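Local coordinates for Non-structural protein 3 (Porcine deltacoronavirus, PDB 6LN0) that is a multidomain replicase subunit whose macro domain probably binds ADP-ribose and whose papain-like protease domain probably cleaves the viral polyprotein, at residues 328-333 and 367-372; 332-337 and 361-366. All blocks are in the same frame, centred on the assembly; numbering follows the deposited sequence.

Contact 1. Residues 328-333 and 367-372; sequences FSATTA and TPFTPQ
Two neighbouring strands at the zinc-bearing end of the mixed sheet, which corresponds to the fingers of papain-like proteases, run antiparallel here, 328-332 beside 369-371. The main side chains sit on the face that carries Ala330, Thr332, Phe369 and Pro371. Phe328 and Phe369 both hold CG in the crowded position between the backbone N and the carbonyl carbon (chi1 72° and 56°). Their long axes cross at about a right angle while the ring planes stay nearly parallel, 19° apart. With centroids 5.3 Å from each other the rings are slid so far that they barely overlap, and the touch falls at the rims, Phe328 CE1 to Phe369 CE1 at 3.7 Å. Phe424 meets Phe328 edge-to-face and helps bury the pair. Ala330 suits its place because a methyl on that face is small enough for the Phe369 ring to lie beside it, CB to CD1 at 3.7 Å. At the end of the pairing, the CG2 methyls of Thr332 and Thr367 meet, while Thr367 turns OG1 anti to its backbone N and gives a hydrogen bond to Pro368 O, which also accepts Ala333 N. Proline has no N-H, so Pro371 fits a non-hydrogen-bonded position, and the bonds fall to either side of it, Gln372 N giving one to Ser329 O at 2.7 Å. Thr370 and Thr331 exchange two backbone bonds; Gln372, bent at its second torsion, folds back so that its NE2 is a second donor to Thr370 O, at 3.0 Å and well above that carbonyl's plane.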
ATOM      1  N   PHE A 328     -27.423 -30.029   2.066  1.00 39.69           N
ATOM      2  CA  PHE A 328     -28.434 -31.060   2.178  1.00 44.01           C
ATOM      3  C   PHE A 328     -28.653 -31.673   0.806  1.00 42.11           C
ATOM      4  O   PHE A 328     -28.295 -31.086  -0.221  1.00 44.76           O
ATOM      5  CB  PHE A 328     -29.748 -30.513   2.755  1.00 46.62           C
ATOM      6  CG  PHE A 328     -30.529 -29.635   1.812  1.00 46.13           C
ATOM      7  CD1 PHE A 328     -31.511 -30.174   0.989  1.00 39.69           C
ATOM      8  CD2 PHE A 328     -30.316 -28.261   1.783  1.00 42.06           C
ATOM      9  CE1 PHE A 328     -32.243 -29.363   0.129  1.00 38.76           C
ATOM     10  CE2 PHE A 328     -31.054 -27.433   0.929  1.00 40.30           C
ATOM     11  CZ  PHE A 328     -32.010 -27.985   0.092  1.00 38.61           C
ATOM     12  N   SER A 329     -29.204 -32.886   0.815  1.00 37.57           N
ATOM     13  CA  SER A 329     -29.692 -33.570  -0.370  1.00 39.95           C
ATOM     14  C   SER A 329     -31.189 -33.846  -0.214  1.00 42.19           C
ATOM     15  O   SER A 329     -31.691 -33.975   0.912  1.00 38.91           O
ATOM     16  CB  SER A 329     -28.924 -34.875  -0.586  1.00 42.44           C
ATOM     17  OG  SER A 329     -29.335 -35.838   0.378  1.00 46.19           O
ATOM     18  N   ALA A 330     -31.899 -33.945  -1.346  1.00 37.91           N
ATOM     19  CA  ALA A 330     -33.349 -34.137  -1.331  1.00 39.59           C
ATOM     20  C   ALA A 330     -33.851 -34.617  -2.694  1.00 39.61           C
ATOM     21  O   ALA A 330     -33.095 -34.709  -3.661  1.00 39.22           O
ATOM     22  CB  ALA A 330     -34.066 -32.846  -0.926  1.00 34.58           C
ATOM     23  N   THR A 331     -35.149 -34.926  -2.756  1.00 36.19           N
ATOM     24  CA  THR A 331     -35.833 -35.256  -3.999  1.00 37.24           C
ATOM     25  C   THR A 331     -36.954 -34.254  -4.250  1.00 39.55           C
ATOM     26  O   THR A 331     -37.610 -33.764  -3.308  1.00 36.32           O
ATOM     27  CB  THR A 331     -36.423 -36.684  -3.984  1.00 36.37           C
ATOM     28  OG1 THR A 331     -37.100 -36.913  -2.744  1.00 42.95           O
ATOM     29  CG2 THR A 331     -35.330 -37.743  -4.161  1.00 38.53           C
ATOM     30  N   THR A 332     -37.182 -33.946  -5.517  1.00 35.09           N
ATOM     31  CA  THR A 332     -38.224 -32.976  -5.819  1.00 39.35           C
ATOM     32  C   THR A 332     -39.607 -33.607  -5.666  1.00 42.04           C
ATOM     33  O   THR A 332     -39.781 -34.823  -5.775  1.00 45.13           O
ATOM     34  CB  THR A 332     -38.041 -32.414  -7.232  1.00 44.30           C
ATOM     35  OG1 THR A 332     -38.007 -33.478  -8.189  1.00 40.39           O
ATOM     36  CG2 THR A 332     -36.738 -31.628  -7.339  1.00 37.11           C
ATOM     37  N   ALA A 333     -40.591 -32.771  -5.367  1.00 45.17           N
ATOM     38  CA  ALA A 333     -41.972 -33.234  -5.348  1.00 38.87           C
ATOM     39  C   ALA A 333     -42.535 -33.353  -6.757  1.00 45.90           C
ATOM     40  O   ALA A 333     -43.377 -34.217  -7.019  1.00 52.24           O
ATOM     41  CB  ALA A 333     -42.833 -32.294  -4.512  1.00 36.29           C
ATOM     42  N   THR A 367     -40.598 -26.080  -6.894  1.00 49.38           N
ATOM     43  CA  THR A 367     -41.178 -27.265  -6.288  1.00 39.38           C
ATOM     44  C   THR A 367     -40.773 -27.411  -4.829  1.00 43.82           C
ATOM     45  O   THR A 367     -39.657 -27.041  -4.457  1.00 46.78           O
ATOM     46  CB  THR A 367     -40.734 -28.521  -7.033  1.00 45.07           C
ATOM     47  OG1 THR A 367     -41.269 -29.664  -6.369  1.00 47.55           O
ATOM     48  CG2 THR A 367     -39.204 -28.632  -7.034  1.00 41.35           C
ATOM     49  N   PRO A 368     -41.646 -27.952  -3.984  1.00 47.61           N
ATOM     50  CA  PRO A 368     -41.190 -28.428  -2.672  1.00 41.28           C
ATOM     51  C   PRO A 368     -40.349 -29.691  -2.808  1.00 41.39           C
ATOM     52  O   PRO A 368     -40.216 -30.248  -3.910  1.00 38.95           O
ATOM     53  CB  PRO A 368     -42.502 -28.694  -1.917  1.00 45.52           C
ATOM     54  CG  PRO A 368     -43.543 -27.958  -2.676  1.00 42.11           C
ATOM     55  CD  PRO A 368     -43.112 -28.030  -4.108  1.00 40.25           C
ATOM     56  N   PHE A 369     -39.798 -30.175  -1.700  1.00 38.34           N
ATOM     57  CA  PHE A 369     -38.822 -31.250  -1.802  1.00 42.39           C
ATOM     58  C   PHE A 369     -38.787 -32.048  -0.504  1.00 41.88           C
ATOM     59  O   PHE A 369     -39.198 -31.573   0.556  1.00 39.73           O
ATOM     60  CB  PHE A 369     -37.424 -30.694  -2.136  1.00 39.30           C
ATOM     61  CG  PHE A 369     -36.932 -29.655  -1.167  1.00 38.22           C
ATOM     62  CD1 PHE A 369     -36.309 -30.021   0.018  1.00 40.39           C
ATOM     63  CD2 PHE A 369     -37.053 -28.312  -1.463  1.00 36.69           C
ATOM     64  CE1 PHE A 369     -35.826 -29.056   0.909  1.00 37.06           C
ATOM     65  CE2 PHE A 369     -36.570 -27.337  -0.580  1.00 40.50           C
ATOM     66  CZ  PHE A 369     -35.951 -27.708   0.600  1.00 38.63           C
ATOM     67  N   THR A 370     -38.256 -33.256  -0.591  1.00 39.59           N
ATOM     68  CA  THR A 370     -38.217 -34.121   0.586  1.00 40.52           C
ATOM     69  C   THR A 370     -36.769 -34.373   0.961  1.00 42.25           C
ATOM     70  O   THR A 370     -36.033 -35.011   0.185  1.00 40.43           O
ATOM     71  CB  THR A 370     -38.955 -35.433   0.331  1.00 44.39           C
ATOM     72  OG1 THR A 370     -40.333 -35.151  -0.004  1.00 44.18           O
ATOM     73  CG2 THR A 370     -38.885 -36.298   1.560  1.00 40.09           C
ATOM     74  N   PRO A 371     -36.313 -33.869   2.107  1.00 44.10           N
ATOM     75  CA  PRO A 371     -34.884 -33.965   2.454  1.00 42.79           C
ATOM     76  C   PRO A 371     -34.455 -35.393   2.733  1.00 45.17           C
ATOM     77  O   PRO A 371     -35.158 -36.137   3.414  1.00 50.68           O
ATOM     78  CB  PRO A 371     -34.763 -33.117   3.724  1.00 44.54           C
ATOM     79  CG  PRO A 371     -36.027 -32.307   3.794  1.00 47.98           C
ATOM     80  CD  PRO A 371     -37.081 -33.014   3.021  1.00 38.85           C
ATOM     81  N   GLN A 372     -33.268 -35.762   2.242  1.00 48.02           N
ATOM     82  CA  GLN A 372     -32.671 -37.053   2.572  1.00 46.55           C
ATOM     83  C   GLN A 372     -31.476 -36.957   3.502  1.00 50.41           C
ATOM     84  O   GLN A 372     -31.041 -37.997   4.010  1.00 56.15           O
ATOM     85  CB  GLN A 372     -32.219 -37.794   1.309  1.00 40.61           C
ATOM     86  CG  GLN A 372     -33.229 -37.747   0.200  1.00 45.31           C
ATOM     87  CD  GLN A 372     -34.468 -38.576   0.521  1.00 44.47           C
ATOM     88  OE1 GLN A 372     -34.357 -39.728   0.976  1.00 44.71           O
ATOM     89  NE2 GLN A 372     -35.649 -38.002   0.275  1.00 38.89           N
TER

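Contact 2. Residues 332-337 and 361-366; sequences TACCNT and MKCDVW. With ZN (zinc ion), chain B.
The short hairpin loop 332-337, closed by Thr332 N to Thr337 O, links two strands of the sheet and faces the knuckle-like loop 361-366, whose residues 361-363 have helical backbone angles before the chain returns to strand; their end-to-end directions lie 142° apart. Between them sits a Cys4 zinc site, as in the fingers of coronavirus papain-like proteases. Asp364 and Val365 both face Cys360 in a G1 beta bulge, where the chain turns back beside the last ligand. The backbones stay well separated, Cys334 CA lying 7.2 Å from Cys363 CA, so the metal does most of the joining. Cys334 and Cys335 each place SG between the backbone N and the carbonyl carbon, whereas Cys363 turns SG anti to its carbonyl carbon (chi1 -41°). The three sulfurs thus converge from two loops, each 2.3 Å from ZN, and Cys360 supplies the fourth ligand. Four cysteines suit a structural zinc because thiolates bind it strongly; their negative charge is probably shared with the ion. Thr332 OG1 steadies the turn from within, accepting Thr337 N and, weakly, Cys335 N, which makes it a second-shell support of the ligand loop. Beside the metal, Val365 CG2 packs against Cys334 CB at 4.1 Å. On the outer flank Lys362 runs extended past Cys335, its CD 4.2 Å from that SG, and meets Thr337 tip to tip: NZ donates a hydrogen bond to OG1, 2.9 Å away.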
ATOM      1  N   THR A 332     -37.182 -33.946  -5.517  1.00 35.09           N
ATOM      2  CA  THR A 332     -38.224 -32.976  -5.819  1.00 39.35           C
ATOM      3  C   THR A 332     -39.607 -33.607  -5.666  1.00 42.04           C
ATOM      4  O   THR A 332     -39.781 -34.823  -5.775  1.00 45.13           O
ATOM      5  CB  THR A 332     -38.041 -32.414  -7.232  1.00 44.30           C
ATOM      6  OG1 THR A 332     -38.007 -33.478  -8.189  1.00 40.39           O
ATOM      7  CG2 THR A 332     -36.738 -31.628  -7.339  1.00 37.11           C
ATOM      8  N   ALA A 333     -40.591 -32.771  -5.367  1.00 45.17           N
ATOM      9  CA  ALA A 333     -41.972 -33.234  -5.348  1.00 38.87           C
ATOM     10  C   ALA A 333     -42.535 -33.353  -6.757  1.00 45.90           C
ATOM     11  O   ALA A 333     -43.377 -34.217  -7.019  1.00 52.24           O
ATOM     12  CB  ALA A 333     -42.833 -32.294  -4.512  1.00 36.29           C
ATOM     13  N   CYS A 334     -42.044 -32.546  -7.687  1.00 47.82           N
ATOM     14  CA  CYS A 334     -42.584 -32.566  -9.040  1.00 51.69           C
ATOM     15  C   CYS A 334     -42.193 -33.840  -9.791  1.00 49.79           C
ATOM     16  O   CYS A 334     -43.042 -34.465 -10.435  1.00 62.18           O
ATOM     17  CB  CYS A 334     -42.114 -31.335  -9.805  1.00 54.76           C
ATOM     18  SG  CYS A 334     -40.368 -31.041  -9.600  1.00 46.91           S
ATOM     19  N   CYS A 335     -40.925 -34.264  -9.729  1.00 47.64           N
ATOM     20  CA  CYS A 335     -40.537 -35.438 -10.503  1.00 45.06           C
ATOM     21  C   CYS A 335     -39.644 -36.422  -9.755  1.00 45.20           C
ATOM     22  O   CYS A 335     -39.107 -37.335 -10.389  1.00 47.29           O
ATOM     23  CB  CYS A 335     -39.822 -34.995 -11.793  1.00 44.18           C
ATOM     24  SG  CYS A 335     -38.470 -33.817 -11.606  1.00 46.35           S
ATOM     25  N   ASN A 336     -39.483 -36.295  -8.438  1.00 45.72           N
ATOM     26  CA  ASN A 336     -38.607 -37.183  -7.653  1.00 45.88           C
ATOM     27  C   ASN A 336     -37.202 -37.308  -8.257  1.00 45.07           C
ATOM     28  O   ASN A 336     -36.646 -38.405  -8.426  1.00 45.72           O
ATOM     29  CB  ASN A 336     -39.272 -38.541  -7.471  1.00 44.22           C
ATOM     30  CG  ASN A 336     -40.609 -38.402  -6.780  1.00 54.68           C
ATOM     31  OD1 ASN A 336     -41.652 -38.308  -7.436  1.00 57.01           O
ATOM     32  ND2 ASN A 336     -40.588 -38.309  -5.449  1.00 53.72           N
ATOM     33  N   THR A 337     -36.626 -36.159  -8.593  1.00 39.86           N
ATOM     34  CA  THR A 337     -35.215 -36.093  -8.944  1.00 43.21           C
ATOM     35  C   THR A 337     -34.393 -35.839  -7.683  1.00 37.96           C
ATOM     36  O   THR A 337     -34.779 -35.032  -6.837  1.00 38.61           O
ATOM     37  CB  THR A 337     -35.002 -35.009  -9.988  1.00 46.49           C
ATOM     38  OG1 THR A 337     -35.660 -35.413 -11.196  1.00 48.11           O
ATOM     39  CG2 THR A 337     -33.497 -34.786 -10.268  1.00 47.09           C
ATOM     40  N   MET A 361     -35.202 -27.820 -13.068  1.00 55.13           N
ATOM     41  CA  MET A 361     -34.951 -27.507 -14.471  1.00 55.72           C
ATOM     42  C   MET A 361     -35.750 -28.406 -15.394  1.00 61.28           C
ATOM     43  O   MET A 361     -36.196 -27.957 -16.457  1.00 66.43           O
ATOM     44  CB  MET A 361     -33.453 -27.609 -14.790  1.00 62.29           C
ATOM     45  CG  MET A 361     -32.738 -28.747 -14.112  1.00 65.03           C
ATOM     46  SD  MET A 361     -30.940 -28.444 -13.890  1.00106.57           S
ATOM     47  CE  MET A 361     -30.894 -26.791 -13.198  1.00 66.04           C
ATOM     48  N   LYS A 362     -35.981 -29.655 -14.988  1.00 63.46           N
ATOM     49  CA  LYS A 362     -36.699 -30.593 -15.847  1.00 58.36           C
ATOM     50  C   LYS A 362     -38.122 -30.120 -16.132  1.00 60.02           C
ATOM     51  O   LYS A 362     -38.527 -30.013 -17.295  1.00 65.50           O
ATOM     52  CB  LYS A 362     -36.706 -31.982 -15.218  1.00 56.56           C
ATOM     53  CG  LYS A 362     -35.318 -32.616 -15.131  1.00 58.07           C
ATOM     54  CD  LYS A 362     -35.366 -33.967 -14.435  1.00 48.62           C
ATOM     55  CE  LYS A 362     -33.978 -34.557 -14.240  1.00 57.12           C
ATOM     56  NZ  LYS A 362     -34.048 -35.897 -13.580  1.00 62.24           N
ATOM     57  N   CYS A 363     -38.893 -29.827 -15.081  1.00 54.81           N
ATOM     58  CA  CYS A 363     -40.305 -29.472 -15.176  1.00 47.98           C
ATOM     59  C   CYS A 363     -40.556 -27.969 -15.228  1.00 60.83           C
ATOM     60  O   CYS A 363     -41.710 -27.554 -15.397  1.00 56.17           O
ATOM     61  CB  CYS A 363     -41.087 -30.018 -13.973  1.00 51.47           C
ATOM     62  SG  CYS A 363     -40.700 -31.688 -13.379  1.00 55.73           S
ATOM     63  N   ASP A 364     -39.528 -27.154 -15.010  1.00 59.81           N
ATOM     64  CA  ASP A 364     -39.647 -25.703 -15.017  1.00 58.21           C
ATOM     65  C   ASP A 364     -40.733 -25.222 -14.059  1.00 52.52           C
ATOM     66  O   ASP A 364     -41.692 -24.566 -14.453  1.00 53.47           O
ATOM     67  CB  ASP A 364     -39.908 -25.181 -16.431  1.00 63.67           C
ATOM     68  CG  ASP A 364     -39.884 -23.669 -16.499  1.00 67.34           C
ATOM     69  OD1 ASP A 364     -39.192 -23.058 -15.649  1.00 65.33           O
ATOM     70  OD2 ASP A 364     -40.570 -23.101 -17.386  1.00 70.20           O
ATOM     71  N   VAL A 365     -40.551 -25.556 -12.778  1.00 50.14           N
ATOM     72  CA  VAL A 365     -41.419 -25.096 -11.702  1.00 45.92           C
ATOM     73  C   VAL A 365     -40.585 -24.938 -10.441  1.00 47.33           C
ATOM     74  O   VAL A 365     -39.544 -25.579 -10.272  1.00 47.88           O
ATOM     75  CB  VAL A 365     -42.587 -26.070 -11.405  1.00 51.74           C
ATOM     76  CG1 VAL A 365     -43.621 -26.002 -12.487  1.00 61.67           C
ATOM     77  CG2 VAL A 365     -42.058 -27.484 -11.274  1.00 49.51           C
ATOM     78  N   TRP A 366     -41.072 -24.092  -9.536  1.00 48.27           N
ATOM     79  CA  TRP A 366     -40.569 -24.001  -8.172  1.00 48.06           C
ATOM     80  C   TRP A 366     -41.316 -25.031  -7.331  1.00 49.59           C
ATOM     81  O   TRP A 366     -42.517 -24.886  -7.084  1.00 50.86           O
ATOM     82  CB  TRP A 366     -40.741 -22.582  -7.635  1.00 39.93           C
ATOM     83  CG  TRP A 366     -39.760 -21.672  -8.278  1.00 49.37           C
ATOM     84  CD1 TRP A 366     -39.957 -20.928  -9.400  1.00 48.37           C
ATOM     85  CD2 TRP A 366     -38.390 -21.442  -7.873  1.00 45.59           C
ATOM     86  NE1 TRP A 366     -38.807 -20.238  -9.716  1.00 53.67           N
ATOM     87  CE2 TRP A 366     -37.832 -20.530  -8.796  1.00 46.03           C
ATOM     88  CE3 TRP A 366     -37.589 -21.918  -6.823  1.00 42.15           C
ATOM     89  CZ2 TRP A 366     -36.492 -20.075  -8.706  1.00 51.71           C
ATOM     90  CZ3 TRP A 366     -36.255 -21.470  -6.730  1.00 44.08           C
ATOM     91  CH2 TRP A 366     -35.724 -20.552  -7.670  1.00 41.34           C
TER
HETATM   92 ZN    ZN B 501     -39.321 -31.715 -11.488  1.00 48.75          ZN

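How the contacts relate
Contact 1 is partly buried and belongs to the body of the sheet, whereas contact 2 lies at the surface, at the ends of the same strands. Both draw on strand 365-371 and on the chain around Thr332 and Ala333, and their centres are 10 Å apart. Their chemistry follows their place: backbone hydrogen bonds and apolar packing join the paired strands, while the mostly irregular segments of contact 2, which bury less than half as much surface between them, depend chiefly on a metal, with one lysine bond and a little apolar packing. Thr367 OG1 lies 3.3 Å from Cys334 N, probably a weak hydrogen bond, which links the strand pair to the zinc loop.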